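Local coordinates for uncharacterized protein (Magnetospirillum magneticum AMB-1, PDB 5MU5) that is a Maf glycosyltransferase involved in bacterial flagella formation, probably by glycosylating flagellin, at residues A[68-73]-A[210-214]; A[90-94]-A[240-244]; A[150-156]-A[216-221]; A[546-551]-A[640-644]. All blocks are in the same frame, centred on the assembly; numbering follows the deposited sequence.

Interaction 1: A[68-73]-A[210-214]; sequences MATRTA and TRLFV
Arg211, on the edge strand 211-214 of the parallel sheet in the N-terminal domain, reaches across to the C-terminal end of helix 61-71 and grips it by one guanidinium nitrogen. The polar part centres on that atom, NH2. It donates to Thr72 OG1 over 3.0 Å with an N-H...O angle of 157°, the hydroxyl lying close to the guanidinium plane, and makes a weak, more bent bond to Ala69 O, also 3.0 Å from NH2. Thr72 OG1 passes its own proton back to Met68 O (2.6 Å between the two oxygens), a link within the last helical turn. With chi1 at 53°, the threonine hydroxyl sits between its backbone N and carbonyl carbon, where it can serve both Met68 and Arg211. A second element is close packing: Thr72 C and Ala73 N lie over one face of the guanidinium group. The apolar part belongs to Phe213, whose CE1 approaches Ala69 CA at 3.7 Å and Ala69 CB at 4.0 Å, while its CZ lies 4.3 Å from Met68 CB. The other terminal nitrogen, NH1, forms a salt bridge with Asp142 and a hydrogen bond with Gln141, both of helix 134-142. Gln141 also donates to Ala69 O. The charge of the buried arginine is probably balanced by Asp142, and its bonds to the end of helix 61-71 tie helix, strand and helix 134-142 together.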
# COMPACT_ATOMS: atom_id res chain seq x y z
N MET A 68 7.05 13.44 -33.05
CA MET A 68 6.05 13.14 -32.04
C MET A 68 6.48 13.64 -30.68
O MET A 68 5.66 14.18 -29.95
CB MET A 68 5.75 11.65 -31.96
CG MET A 68 4.97 11.16 -33.15
SD MET A 68 4.71 9.38 -33.14
CE MET A 68 3.75 9.18 -31.63
N ALA A 69 7.76 13.49 -30.35
CA ALA A 69 8.29 13.96 -29.07
C ALA A 69 8.22 15.48 -29.00
O ALA A 69 7.83 16.05 -27.99
CB ALA A 69 9.72 13.47 -28.85
N THR A 70 8.58 16.14 -30.10
CA THR A 70 8.49 17.59 -30.19
C THR A 70 7.05 18.11 -30.10
O THR A 70 6.76 19.07 -29.40
CB THR A 70 9.07 18.05 -31.53
OG1 THR A 70 10.45 17.68 -31.57
CG2 THR A 70 8.92 19.56 -31.71
N ARG A 71 6.14 17.45 -30.82
CA ARG A 71 4.74 17.87 -30.92
C ARG A 71 3.91 17.65 -29.63
O ARG A 71 2.92 18.33 -29.42
CB ARG A 71 4.09 17.12 -32.10
CG ARG A 71 2.59 17.25 -32.25
CD ARG A 71 2.00 16.30 -33.30
NE ARG A 71 1.88 14.89 -32.88
CZ ARG A 71 0.90 14.37 -32.12
NH1 ARG A 71 -0.07 15.14 -31.60
NH2 ARG A 71 0.90 13.05 -31.84
N THR A 72 4.32 16.71 -28.77
CA THR A 72 3.52 16.32 -27.61
C THR A 72 3.96 16.91 -26.26
O THR A 72 3.58 16.42 -25.20
CB THR A 72 3.47 14.78 -27.47
OG1 THR A 72 4.79 14.22 -27.48
CG2 THR A 72 2.68 14.20 -28.60
N ALA A 73 4.73 17.99 -26.31
CA ALA A 73 5.27 18.60 -25.09
C ALA A 73 4.23 19.10 -24.10
O ALA A 73 4.48 19.07 -22.89
CB ALA A 73 6.19 19.76 -25.45
N THR A 210 3.03 13.59 -15.21
CA THR A 210 4.01 12.62 -15.68
C THR A 210 3.87 12.49 -17.21
O THR A 210 2.78 12.25 -17.73
CB THR A 210 3.77 11.24 -15.01
OG1 THR A 210 4.03 11.34 -13.60
CG2 THR A 210 4.66 10.15 -15.62
N ARG A 211 4.97 12.67 -17.93
CA ARG A 211 5.01 12.48 -19.36
C ARG A 211 5.01 10.99 -19.67
O ARG A 211 5.80 10.22 -19.11
CB ARG A 211 6.29 13.11 -19.93
CG ARG A 211 6.37 13.15 -21.46
CD ARG A 211 5.45 14.19 -22.06
NE ARG A 211 5.68 14.34 -23.50
CZ ARG A 211 6.59 15.14 -24.06
NH1 ARG A 211 7.41 15.87 -23.31
NH2 ARG A 211 6.69 15.19 -25.39
N LEU A 212 4.11 10.59 -20.57
CA LEU A 212 4.03 9.24 -21.07
C LEU A 212 4.42 9.25 -22.55
O LEU A 212 4.04 10.17 -23.27
CB LEU A 212 2.61 8.74 -20.93
CG LEU A 212 2.05 8.81 -19.51
CD1 LEU A 212 0.57 8.47 -19.54
CD2 LEU A 212 2.82 7.87 -18.61
N PHE A 213 5.19 8.25 -22.99
CA PHE A 213 5.64 8.18 -24.37
C PHE A 213 5.88 6.74 -24.82
O PHE A 213 6.58 5.99 -24.15
CB PHE A 213 6.91 9.00 -24.55
CG PHE A 213 7.22 9.31 -25.98
CD1 PHE A 213 6.69 10.44 -26.59
CD2 PHE A 213 8.03 8.45 -26.73
CE1 PHE A 213 6.95 10.71 -27.93
CE2 PHE A 213 8.30 8.72 -28.07
CZ PHE A 213 7.76 9.85 -28.67
N VAL A 214 5.30 6.38 -25.96
CA VAL A 214 5.41 5.06 -26.51
C VAL A 214 6.42 5.17 -27.65
O VAL A 214 6.20 5.91 -28.59
CB VAL A 214 4.03 4.55 -26.98
CG1 VAL A 214 4.15 3.26 -27.78
CG2 VAL A 214 3.10 4.34 -25.78

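Interaction 2: A[90-94]-A[240-244]; sequences VDLIV and GFLHD
This partly buried contact brings together the starts of two helices, 92-107 and 242-257, through their N-cap residues Asp91 and Phe241. Asp91 lies against the phenylalanine: its CB stands over one face of the Phe241 ring in a CH-pi contact, 4.1 Å from the centroid, and the carboxylate is stacked nearly parallel to the ring, the planes 17° apart. A chi1 of 62° folds the carboxylate back toward its own helix, where OD2 accepts a capping bond from Val94 N (3.2 Å), which comes from above the carboxylate plane. The other oxygen, OD1, accepts from a water at 2.7 Å; the same water accepts from His243 N, bridging the two helix starts. Thr597 of helix 589-609 also bonds to Asp91 OD1 and to Leu242 N. Beside this polar cluster, Ile93 rests its CD1 against two side chains, 3.5 Å from Leu242 CD2, which is tight, and 3.6 Å from His243 NE2. The imidazole is anchored at NE2 by a hydrogen bond to Gln639. Helix 589-609, with Thr597, Met600 and Phe593, and helix 618-646, with Met632, Met636 and Gln639, pack around the junction, while Val660 and Thr661 at the end of helix 653-661 border His243 and Leu92.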
# COMPACT_ATOMS: atom_id res chain seq x y z
N VAL A 90 -7.65 12.62 2.26
CA VAL A 90 -7.18 13.91 2.83
C VAL A 90 -7.67 14.14 4.29
O VAL A 90 -8.85 13.93 4.63
CB VAL A 90 -7.57 15.12 1.91
CG1 VAL A 90 -7.11 16.46 2.50
CG2 VAL A 90 -6.98 14.93 0.51
N ASP A 91 -6.74 14.56 5.13
CA ASP A 91 -7.00 14.78 6.54
C ASP A 91 -7.17 16.26 6.81
O ASP A 91 -6.91 17.09 5.95
CB ASP A 91 -5.83 14.25 7.36
CG ASP A 91 -4.51 14.97 7.06
OD1 ASP A 91 -3.63 15.02 7.92
OD2 ASP A 91 -4.37 15.49 5.94
N LEU A 92 -7.59 16.59 8.02
CA LEU A 92 -7.88 17.98 8.41
C LEU A 92 -6.69 18.93 8.23
O LEU A 92 -6.85 20.09 7.87
CB LEU A 92 -8.33 18.03 9.87
CG LEU A 92 -9.51 17.12 10.23
CD1 LEU A 92 -9.72 17.12 11.74
CD2 LEU A 92 -10.77 17.56 9.48
N ILE A 93 -5.50 18.43 8.48
CA ILE A 93 -4.33 19.27 8.37
C ILE A 93 -4.04 19.67 6.93
O ILE A 93 -3.76 20.83 6.66
CB ILE A 93 -3.13 18.59 9.04
CG1 ILE A 93 -3.42 18.51 10.54
CG2 ILE A 93 -1.86 19.37 8.76
CD1 ILE A 93 -2.40 17.75 11.34
N VAL A 94 -4.14 18.73 6.01
CA VAL A 94 -3.91 19.03 4.62
C VAL A 94 -5.04 19.87 4.08
O VAL A 94 -4.82 20.74 3.27
CB VAL A 94 -3.72 17.75 3.80
CG1 VAL A 94 -3.63 18.08 2.30
CG2 VAL A 94 -2.46 17.05 4.25
N GLY A 240 -0.54 6.74 6.23
CA GLY A 240 -1.36 7.15 7.33
C GLY A 240 -1.19 8.61 7.68
O GLY A 240 -0.08 9.16 7.63
N PHE A 241 -2.29 9.21 8.07
CA PHE A 241 -2.36 10.60 8.45
C PHE A 241 -2.05 10.80 9.93
O PHE A 241 -2.32 9.94 10.76
CB PHE A 241 -3.75 11.15 8.12
CG PHE A 241 -4.08 11.05 6.66
CD1 PHE A 241 -3.20 11.57 5.70
CD2 PHE A 241 -5.27 10.49 6.23
CE1 PHE A 241 -3.50 11.50 4.35
CE2 PHE A 241 -5.58 10.41 4.87
CZ PHE A 241 -4.69 10.91 3.93
N LEU A 242 -1.53 11.97 10.26
CA LEU A 242 -1.11 12.27 11.61
C LEU A 242 -2.13 11.83 12.66
O LEU A 242 -1.78 11.17 13.62
CB LEU A 242 -0.84 13.77 11.76
CG LEU A 242 -0.38 14.23 13.14
CD1 LEU A 242 0.92 13.54 13.52
CD2 LEU A 242 -0.24 15.73 13.21
N HIS A 243 -3.39 12.21 12.49
CA HIS A 243 -4.38 11.98 13.54
C HIS A 243 -4.73 10.52 13.70
O HIS A 243 -4.98 10.10 14.82
CB HIS A 243 -5.64 12.82 13.32
CG HIS A 243 -5.38 14.28 13.41
ND1 HIS A 243 -6.10 15.21 12.70
CD2 HIS A 243 -4.43 14.97 14.09
CE1 HIS A 243 -5.64 16.42 12.97
NE2 HIS A 243 -4.61 16.29 13.80
N ASP A 244 -4.74 9.77 12.61
CA ASP A 244 -4.96 8.32 12.70
C ASP A 244 -3.75 7.65 13.37
O ASP A 244 -3.91 6.72 14.11
CB ASP A 244 -5.22 7.70 11.32
CG ASP A 244 -6.46 8.28 10.65
OD1 ASP A 244 -7.50 8.41 11.35
OD2 ASP A 244 -6.40 8.62 9.43
O HOH W 1 -4.48 14.22 10.31

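Interaction 3: A[150-156]-A[216-221]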
# COMPACT_ATOMS: atom_id res chain seq x y z
N VAL A 150 10.70 1.26 -20.10
CA VAL A 150 10.30 -0.10 -20.25
C VAL A 150 10.76 -0.48 -21.63
O VAL A 150 10.44 0.21 -22.58
CB VAL A 150 8.77 -0.22 -20.17
CG1 VAL A 150 8.34 -1.66 -20.40
CG2 VAL A 150 8.29 0.30 -18.84
N GLU A 151 11.53 -1.56 -21.74
CA GLU A 151 11.96 -2.01 -23.06
C GLU A 151 11.92 -3.51 -23.06
O GLU A 151 12.81 -4.14 -22.50
CB GLU A 151 13.34 -1.50 -23.39
CG GLU A 151 13.87 -2.01 -24.73
CD GLU A 151 12.87 -1.83 -25.86
OE1 GLU A 151 12.82 -0.74 -26.46
OE2 GLU A 151 12.15 -2.79 -26.17
N PRO A 152 10.87 -4.09 -23.67
CA PRO A 152 10.71 -5.55 -23.72
C PRO A 152 11.80 -6.29 -24.49
O PRO A 152 12.03 -7.47 -24.26
CB PRO A 152 9.39 -5.72 -24.48
CG PRO A 152 8.66 -4.45 -24.24
CD PRO A 152 9.71 -3.40 -24.26
N ASN A 153 12.42 -5.60 -25.44
CA ASN A 153 13.42 -6.22 -26.29
C ASN A 153 14.80 -5.73 -25.88
O ASN A 153 15.16 -4.58 -26.13
CB ASN A 153 13.11 -5.93 -27.75
CG ASN A 153 13.95 -6.76 -28.71
OD1 ASN A 153 15.05 -7.18 -28.38
ND2 ASN A 153 13.44 -6.97 -29.90
N PHE A 154 15.56 -6.60 -25.23
CA PHE A 154 16.88 -6.26 -24.74
C PHE A 154 17.84 -5.87 -25.85
O PHE A 154 18.77 -5.11 -25.62
CB PHE A 154 17.47 -7.41 -23.94
CG PHE A 154 18.71 -7.02 -23.17
CD1 PHE A 154 18.60 -6.31 -21.99
CD2 PHE A 154 19.98 -7.34 -23.64
CE1 PHE A 154 19.73 -5.96 -21.28
CE2 PHE A 154 21.11 -6.98 -22.94
CZ PHE A 154 20.98 -6.28 -21.76
N ASP A 155 17.61 -6.38 -27.06
CA ASP A 155 18.44 -5.98 -28.20
C ASP A 155 18.42 -4.49 -28.42
O ASP A 155 19.45 -3.89 -28.73
CB ASP A 155 18.02 -6.69 -29.49
CG ASP A 155 18.48 -8.14 -29.53
OD1 ASP A 155 18.86 -8.70 -28.47
OD2 ASP A 155 18.47 -8.70 -30.65
N PHE A 156 17.25 -3.87 -28.27
CA PHE A 156 17.14 -2.44 -28.47
C PHE A 156 17.99 -1.65 -27.48
O PHE A 156 18.64 -0.69 -27.85
CB PHE A 156 15.67 -1.98 -28.41
CG PHE A 156 14.79 -2.56 -29.49
CD1 PHE A 156 15.32 -3.19 -30.62
CD2 PHE A 156 13.40 -2.41 -29.42
CE1 PHE A 156 14.49 -3.70 -31.61
CE2 PHE A 156 12.57 -2.92 -30.41
CZ PHE A 156 13.11 -3.57 -31.50
N TYR A 216 7.63 2.89 -29.95
CA TYR A 216 7.32 2.25 -31.21
C TYR A 216 5.99 1.55 -31.01
O TYR A 216 5.47 1.51 -29.88
CB TYR A 216 8.42 1.27 -31.63
CG TYR A 216 8.84 0.27 -30.57
CD1 TYR A 216 8.17 -0.94 -30.41
CD2 TYR A 216 9.92 0.53 -29.73
CE1 TYR A 216 8.56 -1.86 -29.46
CE2 TYR A 216 10.30 -0.38 -28.77
CZ TYR A 216 9.62 -1.58 -28.64
OH TYR A 216 10.01 -2.49 -27.69
N ASN A 217 5.43 1.03 -32.10
CA ASN A 217 4.10 0.41 -32.04
C ASN A 217 4.16 -0.99 -31.50
O ASN A 217 4.95 -1.81 -31.97
CB ASN A 217 3.42 0.41 -33.40
CG ASN A 217 2.77 1.74 -33.73
OD1 ASN A 217 2.53 2.58 -32.84
ND2 ASN A 217 2.49 1.94 -35.01
N SER A 218 3.31 -1.25 -30.52
CA SER A 218 3.27 -2.53 -29.86
C SER A 218 1.98 -2.62 -29.09
O SER A 218 1.73 -1.78 -28.26
CB SER A 218 4.43 -2.63 -28.86
OG SER A 218 4.21 -3.70 -27.97
N PRO A 219 1.17 -3.63 -29.35
CA PRO A 219 0.01 -3.81 -28.44
C PRO A 219 0.43 -3.87 -26.93
O PRO A 219 -0.24 -3.31 -26.05
CB PRO A 219 -0.60 -5.14 -28.91
CG PRO A 219 -0.02 -5.40 -30.26
CD PRO A 219 1.33 -4.76 -30.29
N LEU A 220 1.55 -4.53 -26.65
CA LEU A 220 2.08 -4.63 -25.30
C LEU A 220 2.35 -3.25 -24.68
O LEU A 220 1.92 -2.98 -23.55
CB LEU A 220 3.35 -5.47 -25.30
CG LEU A 220 3.99 -5.67 -23.92
CD1 LEU A 220 3.10 -6.49 -22.98
CD2 LEU A 220 5.33 -6.34 -24.13
N LEU A 221 3.03 -2.38 -25.42
CA LEU A 221 3.38 -1.07 -24.90
C LEU A 221 2.16 -0.18 -24.75
O LEU A 221 2.03 0.56 -23.77
CB LEU A 221 4.44 -0.39 -25.78
CG LEU A 221 5.79 -1.15 -25.76
CD1 LEU A 221 6.82 -0.42 -26.62
CD2 LEU A 221 6.34 -1.35 -24.35
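Tyr216 and Glu151 make the polar link between the loop after strand 146-150 and the segment leading into helix 219-235. Tyr216 OH donates to the syn lone pair of Glu151 OE2 at 2.6 Å, and the carboxylate and phenol ring are nearly coplanar, 7° apart. The anti lone pair of the same oxygen accepts from Asn153 N (2.9 Å from OE2), so two donors hold it. A bend at chi2 (49°) brings the glutamate's end round toward the tyrosine, although its CB points away. The aromatic element is an offset edge-to-face pair in which the edge of Phe156 is turned toward the face of Tyr216, centroids 5.4 Å apart, with Phe156 CE2 3.7 Å from Tyr216 CZ. Apolar packing comes from Pro152, whose CG meets Leu220 CD2 at 3.8 Å and Leu221 CD2 at 3.9 Å. Pro152 CD also makes a van der Waals contact with the phenol oxygen, 3.6 Å from Tyr216 OH. Both helices are capped at their starts, 154-160 by Asn153 OD1 and 219-235 by Ser218 OG. Glu151 OE1 accepts from the backbone N of Leu129 and Gly130, beyond strand 123-127. With donors on both oxygens, the carboxylate is fixed in rotation and probably favoured as the anion, joining the loops that follow three neighbouring strands of the sheet.

Interaction 4: A[546-551]-A[640-644]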
# COMPACT_ATOMS: atom_id res chain seq x y z
N TRP A 546 10.02 10.36 21.84
CA TRP A 546 9.21 10.34 20.63
C TRP A 546 8.83 11.73 20.11
O TRP A 546 9.06 12.02 18.94
CB TRP A 546 7.97 9.44 20.83
CG TRP A 546 8.35 8.04 21.33
CD1 TRP A 546 8.11 7.50 22.56
CD2 TRP A 546 9.10 7.06 20.60
NE1 TRP A 546 8.63 6.22 22.63
CE2 TRP A 546 9.26 5.93 21.45
CE3 TRP A 546 9.66 7.02 19.31
CZ2 TRP A 546 9.94 4.78 21.05
CZ3 TRP A 546 10.33 5.87 18.91
CH2 TRP A 546 10.47 4.77 19.78
N PRO A 547 8.25 12.59 20.96
CA PRO A 547 7.88 13.88 20.42
C PRO A 547 9.09 14.64 19.90
O PRO A 547 9.00 15.34 18.89
CB PRO A 547 7.23 14.61 21.61
CG PRO A 547 7.63 13.85 22.82
CD PRO A 547 7.82 12.44 22.37
N ARG A 548 10.22 14.47 20.57
CA ARG A 548 11.43 15.16 20.17
C ARG A 548 11.86 14.72 18.77
O ARG A 548 12.15 15.58 17.92
CB ARG A 548 12.54 14.94 21.20
CG ARG A 548 13.73 15.83 20.97
CD ARG A 548 14.78 15.66 22.05
NE ARG A 548 16.05 16.21 21.60
CZ ARG A 548 17.13 16.38 22.35
NH1 ARG A 548 17.13 16.04 23.63
NH2 ARG A 548 18.23 16.90 21.81
N SER A 549 11.87 13.42 18.51
CA SER A 549 12.16 12.88 17.18
C SER A 549 11.23 13.42 16.09
O SER A 549 11.64 13.67 14.96
CB SER A 549 11.94 11.37 17.17
OG SER A 549 12.64 10.75 18.23
N ILE A 550 9.95 13.56 16.43
CA ILE A 550 8.97 14.00 15.47
C ILE A 550 9.19 15.47 15.15
O ILE A 550 9.27 15.86 13.99
CB ILE A 550 7.53 13.75 15.98
CG1 ILE A 550 7.29 12.23 16.12
CG2 ILE A 550 6.53 14.33 15.00
CD1 ILE A 550 6.11 11.85 16.99
N VAL A 551 9.32 16.27 16.20
CA VAL A 551 9.52 17.69 16.06
C VAL A 551 10.83 18.01 15.30
O VAL A 551 10.89 18.97 14.53
CB VAL A 551 9.48 18.34 17.43
CG1 VAL A 551 9.94 19.79 17.37
CG2 VAL A 551 8.05 18.23 17.98
N VAL A 640 1.60 17.44 18.15
CA VAL A 640 2.43 16.31 18.56
C VAL A 640 2.84 16.43 20.02
O VAL A 640 2.73 15.45 20.77
CB VAL A 640 3.66 16.18 17.63
CG1 VAL A 640 4.76 15.33 18.24
CG2 VAL A 640 3.23 15.61 16.28
N GLU A 641 3.29 17.62 20.42
CA GLU A 641 3.76 17.87 21.78
C GLU A 641 2.63 17.78 22.78
O GLU A 641 2.78 17.20 23.85
CB GLU A 641 4.46 19.23 21.88
CG GLU A 641 5.82 19.25 21.18
CD GLU A 641 6.44 20.64 21.09
OE1 GLU A 641 5.78 21.64 21.47
OE2 GLU A 641 7.59 20.74 20.60
N TRP A 642 1.50 18.37 22.43
CA TRP A 642 0.29 18.25 23.23
C TRP A 642 -0.19 16.79 23.34
O TRP A 642 -0.62 16.36 24.41
CB TRP A 642 -0.80 19.10 22.59
CG TRP A 642 -2.17 18.87 23.11
CD1 TRP A 642 -2.71 19.40 24.23
CD2 TRP A 642 -3.19 18.06 22.51
NE1 TRP A 642 -4.01 18.97 24.38
CE2 TRP A 642 -4.32 18.14 23.34
CE3 TRP A 642 -3.26 17.27 21.35
CZ2 TRP A 642 -5.52 17.46 23.06
CZ3 TRP A 642 -4.44 16.59 21.08
CH2 TRP A 642 -5.56 16.70 21.93
N TYR A 643 -0.11 16.04 22.24
CA TYR A 643 -0.57 14.66 22.21
C TYR A 643 0.25 13.76 23.10
O TYR A 643 -0.31 12.97 23.85
CB TYR A 643 -0.56 14.12 20.79
CG TYR A 643 -0.60 12.62 20.67
CD1 TYR A 643 -1.79 11.93 20.75
CD2 TYR A 643 0.56 11.90 20.45
CE1 TYR A 643 -1.82 10.55 20.64
CE2 TYR A 643 0.54 10.53 20.31
CZ TYR A 643 -0.65 9.85 20.41
OH TYR A 643 -0.67 8.47 20.28
N PHE A 644 1.57 13.85 22.99
CA PHE A 644 2.45 13.05 23.82
C PHE A 644 2.36 13.41 25.30
O PHE A 644 2.48 12.52 26.15
CB PHE A 644 3.90 13.04 23.30
CG PHE A 644 4.11 12.07 22.17
CD1 PHE A 644 4.26 10.73 22.43
CD2 PHE A 644 4.09 12.49 20.85
CE1 PHE A 644 4.41 9.82 21.40
CE2 PHE A 644 4.24 11.59 19.82
CZ PHE A 644 4.41 10.25 20.09
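Two antiparallel helices of the C-terminal helical bundle, 546-564 and 618-646, pack side by side here, the axes of the two short segments 9.5 Å apart at closest approach and 169° between directions. The centre is Phe644, whose ring is clasped by three residues of the first turns of helix 546-564. Pro547 covers one face: its CD makes a CH-pi contact 4.0 Å from the ring centroid and 20° off the ring normal. At the outer end of the ring, Trp546 CB comes to 3.6 Å from CE1 of Phe644, and Ile550 CD1 reaches 3.4 Å from CE2. Tyr643, of the phenylalanine's own helix, lies on the opposite face from Pro547, so the ring is sandwiched. A chi1 of -81° places the phenylalanine's CG beside its backbone N and directs the ring across the helix interface into this grip. One turn earlier on helix 618-646, Val640 offers both methyls to Ile550: CG2 of each residue meets the other at 3.8 Å, and Val640 CG1 also touches Pro547. At the margin, the side chain of Glu641 extends past Val551, bringing OE2 to 3.7 Å from Val551 CG2, a van der Waals contact. The interface between these segments is otherwise wholly apolar. Trp546 turns its indole away from helix 618-646, and NE1 bonds to the backbone O of Trp541. Helix 589-609 covers Ile550 through Ala590, Phe593 and Val594, and Tyr643 faces Thr249 and Arg250 of helix 242-257, while helix 653-661 lies against Trp642 and Tyr643.

In the fold
The four contacts form two pairs at separate ends of an elongated chain. Interactions 1 and 3 lie in the N-terminal domain, centres 17 Å apart, and touch where Val214 meets Leu221; strand 211-214 and helix 219-235 follow one another, and the segments of the two contacts alternate along the chain. Interactions 2 and 4 are 16 Å apart and meet where Leu242 of helix 242-257 touches Val640; helix 92-107 joins the bundle separately, Ile93 packing on helices 589-609 and 618-646. Interaction 3 falls within the span bounded by interaction 2, yet their centres are 41 Å apart. Interaction 2 thus brings a helix from N-terminal sequence to the bundle, connecting distant parts of the enzyme.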